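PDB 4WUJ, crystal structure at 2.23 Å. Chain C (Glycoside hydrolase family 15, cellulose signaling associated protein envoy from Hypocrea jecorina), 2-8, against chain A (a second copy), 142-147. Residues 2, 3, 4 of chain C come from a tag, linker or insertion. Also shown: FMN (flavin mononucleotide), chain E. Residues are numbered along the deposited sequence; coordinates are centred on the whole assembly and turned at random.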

# COMPACT_ATOMS: atom_id res chain seq x y z
N ALA C 2 -22.25 -0.48 -9.59
CA ALA C 2 -21.55 0.06 -8.42
C ALA C 2 -20.05 -0.21 -8.51
O ALA C 2 -19.61 -1.28 -8.90
CB ALA C 2 -22.11 -0.45 -7.16
N MET C 3 -19.29 0.81 -8.18
CA MET C 3 -17.86 0.79 -8.36
C MET C 3 -17.21 0.31 -7.06
O MET C 3 -15.99 0.36 -6.91
CB MET C 3 -17.38 2.20 -8.73
CG MET C 3 -17.88 2.74 -10.07
SD MET C 3 -17.29 1.76 -11.45
CE MET C 3 -18.79 0.85 -11.79
N ASP C 4 -18.00 -0.16 -6.09
CA ASP C 4 -17.38 -0.53 -4.82
C ASP C 4 -16.38 -1.66 -5.03
O ASP C 4 -16.66 -2.69 -5.65
CB ASP C 4 -18.39 -0.89 -3.74
CG ASP C 4 -17.85 -0.60 -2.34
OD1 ASP C 4 -17.67 0.60 -2.02
OD2 ASP C 4 -17.58 -1.57 -1.58
N GLY C 5 -15.16 -1.43 -4.58
CA GLY C 5 -14.17 -2.47 -4.63
C GLY C 5 -13.33 -2.50 -5.87
O GLY C 5 -12.47 -3.38 -5.95
N ILE C 6 -13.54 -1.58 -6.83
CA ILE C 6 -12.63 -1.54 -7.98
C ILE C 6 -11.19 -1.20 -7.57
O ILE C 6 -10.28 -1.52 -8.31
CB ILE C 6 -13.01 -0.54 -9.12
CG1 ILE C 6 -12.88 0.91 -8.64
CG2 ILE C 6 -14.39 -0.87 -9.71
CD1 ILE C 6 -13.20 1.96 -9.73
N TYR C 7 -10.97 -0.57 -6.40
CA TYR C 7 -9.56 -0.23 -6.05
C TYR C 7 -8.98 -1.19 -5.01
O TYR C 7 -7.93 -0.92 -4.46
CB TYR C 7 -9.40 1.25 -5.61
CG TYR C 7 -9.84 2.23 -6.68
CD1 TYR C 7 -9.25 2.23 -7.94
CD2 TYR C 7 -10.87 3.11 -6.45
CE1 TYR C 7 -9.67 3.15 -8.93
CE2 TYR C 7 -11.29 4.00 -7.42
CZ TYR C 7 -10.71 4.02 -8.64
OH TYR C 7 -11.18 4.94 -9.60
N SER C 8 -9.69 -2.30 -4.74
CA SER C 8 -9.12 -3.42 -3.96
C SER C 8 -9.47 -4.77 -4.58
O SER C 8 -10.54 -5.31 -4.32
CB SER C 8 -9.62 -3.40 -2.52
OG SER C 8 -9.09 -4.49 -1.80
N1 FMN E . -5.97 11.26 -16.80
C2 FMN E . -6.10 10.03 -17.42
O2 FMN E . -6.49 9.95 -18.60
N3 FMN E . -5.78 8.89 -16.70
C4 FMN E . -5.34 8.97 -15.39
O4 FMN E . -5.06 7.90 -14.82
C4A FMN E . -5.21 10.23 -14.76
N5 FMN E . -4.74 10.38 -13.45
C5A FMN E . -4.69 11.63 -12.87
C6 FMN E . -4.23 11.76 -11.54
C7 FMN E . -4.16 13.01 -10.92
C7M FMN E . -3.68 13.10 -9.49
C8 FMN E . -4.48 14.15 -11.69
C8M FMN E . -4.38 15.54 -11.12
C9 FMN E . -4.91 14.02 -13.02
C9A FMN E . -5.03 12.77 -13.62
N10 FMN E . -5.45 12.65 -14.96
C10 FMN E . -5.54 11.38 -15.50
C1' FMN E . -5.90 13.82 -15.81
C2' FMN E . -4.83 14.53 -16.65
O2' FMN E . -3.65 14.62 -15.88
C3' FMN E . -5.35 15.90 -17.08
O3' FMN E . -5.60 16.64 -15.89
C4' FMN E . -6.59 15.81 -18.00
O4' FMN E . -6.15 15.42 -19.29
C5' FMN E . -7.34 17.14 -18.08
O5' FMN E . -6.40 18.17 -18.36
P FMN E . -5.97 18.63 -19.83
O1P FMN E . -4.92 19.74 -19.72
O2P FMN E . -5.24 17.56 -20.59
O3P FMN E . -7.17 19.09 -20.59
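Chain A (142-147) GLQAEL

The chain C segment has no regular helix or strand; it folds through two overlapping turns. A type II turn runs from C:Met3 to C:Ile6 and is closed by the hydrogen bond from C:Ile6 N to C:Met3 O (3.1 Å). A type I turn follows from C:Gly5 to C:Ser8, with C:Ser8 N bonded to C:Gly5 O at 3.2 Å. C:Gly5, with phi near 91° and psi near 1°, sits in a conformation that glycine alone takes easily, since a CB there would be jammed against the carbonyl oxygen of C:Asp4.

Chain A meets these turns in an extended conformation. At A:Gly142 it is already in a strand that began earlier in the chain, and it remains stretched out through A:Ala145, where phi and psi are -161° and 130°. The two segments run in opposite senses in their order of contact: C:Tyr7 lies by A:Leu143, A:Gln144 and A:Ala145, C:Ile6 by A:Ala145 and A:Leu147, and C:Met3 by A:Leu147. The closest CA atoms, those of C:Ile6 and A:Ala145, are 6.4 Å apart. No hydrogen bond joins the two stretches, so the contact rests chiefly on apolar packing.

C:Tyr7 contributes most, with 85 Å² covered. Its CA-to-CB bond points toward chain A, and chi1 is in the m well. A:Leu143, 54 Å² of which is covered, lays its CB over one face of the ring, 3.7 Å from the centroid and 15° off the ring normal, a CH-pi contact. A flat aromatic ring suits this place because its face can receive an aliphatic carbon while its edge meets the backbone: A:Gln144 O lies near the ring plane, 3.4 Å from C:Tyr7 CE1. The same CE1 is 3.5 Å from A:Ala145 CB. The phenol oxygen, C:Tyr7 OH, comes within 3.4 Å of A:Leu143 O without a hydrogen bond between them; it finds its partner elsewhere in the structure.

A:Ala145 also points toward chain C, and its small methyl packs against both C:Tyr7 and C:Ile6. Its CB is 3.7 Å from C:Ile6 O and 4.1 Å from C:Ile6 CD1, so even a single carbon is enough to touch both residues.

A:Leu147 extends the apolar patch, with 50 Å² covered. Its CA-to-CB bond points sideways, but the longer side chain brings its end nearer: A:Leu147 CD2 is 4.2 Å from C:Ile6 CG2, and A:Leu147 CD1 is 4.0 Å from SD of C:Met3, a residue from the expression tag.

A:Gln144 and A:Glu146 point away, alternating with A:Leu143 and A:Ala145, which point toward chain C, as expected of an extended chain. A:Gln144 uses this orientation to serve the flavin: its NE2 donates a hydrogen bond to FMN O4 at 2.9 Å and a weak one to FMN N5 at 3.4 Å. The charged A:Glu146 is exposed to solvent. A:Gly142 touches the cofactor rather than chain C, and a CB there would clash with FMN C6.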

# COMPACT_ATOMS: atom_id res chain seq x y z
N GLY A 142 -4.71 10.43 -7.62
CA GLY A 142 -5.53 9.79 -8.59
C GLY A 142 -5.46 8.28 -8.42
O GLY A 142 -4.40 7.71 -8.24
N LEU A 143 -6.62 7.65 -8.48
CA LEU A 143 -6.70 6.22 -8.47
C LEU A 143 -7.17 5.73 -9.85
O LEU A 143 -8.13 6.25 -10.39
CB LEU A 143 -7.69 5.77 -7.41
CG LEU A 143 -7.43 6.28 -5.98
CD1 LEU A 143 -8.53 5.79 -5.09
CD2 LEU A 143 -6.06 5.82 -5.45
N GLN A 144 -6.50 4.70 -10.37
CA GLN A 144 -6.83 4.09 -11.63
C GLN A 144 -7.28 2.63 -11.43
O GLN A 144 -6.87 1.94 -10.47
CB GLN A 144 -5.62 4.04 -12.55
CG GLN A 144 -5.02 5.35 -12.99
CD GLN A 144 -4.24 6.05 -11.93
OE1 GLN A 144 -3.63 5.45 -11.02
NE2 GLN A 144 -4.25 7.36 -12.04
N ALA A 145 -8.10 2.15 -12.37
CA ALA A 145 -8.58 0.78 -12.38
C ALA A 145 -9.08 0.40 -13.78
O ALA A 145 -9.82 1.13 -14.44
CB ALA A 145 -9.68 0.56 -11.31
N GLU A 146 -8.59 -0.74 -14.24
CA GLU A 146 -9.01 -1.28 -15.51
C GLU A 146 -10.34 -2.04 -15.38
O GLU A 146 -10.44 -2.99 -14.62
CB GLU A 146 -7.90 -2.18 -16.05
CG GLU A 146 -8.26 -2.79 -17.41
CD GLU A 146 -7.14 -3.63 -17.97
OE1 GLU A 146 -6.18 -3.93 -17.21
OE2 GLU A 146 -7.22 -4.01 -19.15
N LEU A 147 -11.38 -1.58 -16.08
CA LEU A 147 -12.69 -2.26 -16.06
C LEU A 147 -12.94 -3.13 -17.30
O LEU A 147 -13.15 -4.35 -17.16
CB LEU A 147 -13.85 -1.27 -15.88
CG LEU A 147 -14.35 -1.09 -14.43
CD1 LEU A 147 -15.74 -0.46 -14.37
CD2 LEU A 147 -14.36 -2.41 -13.66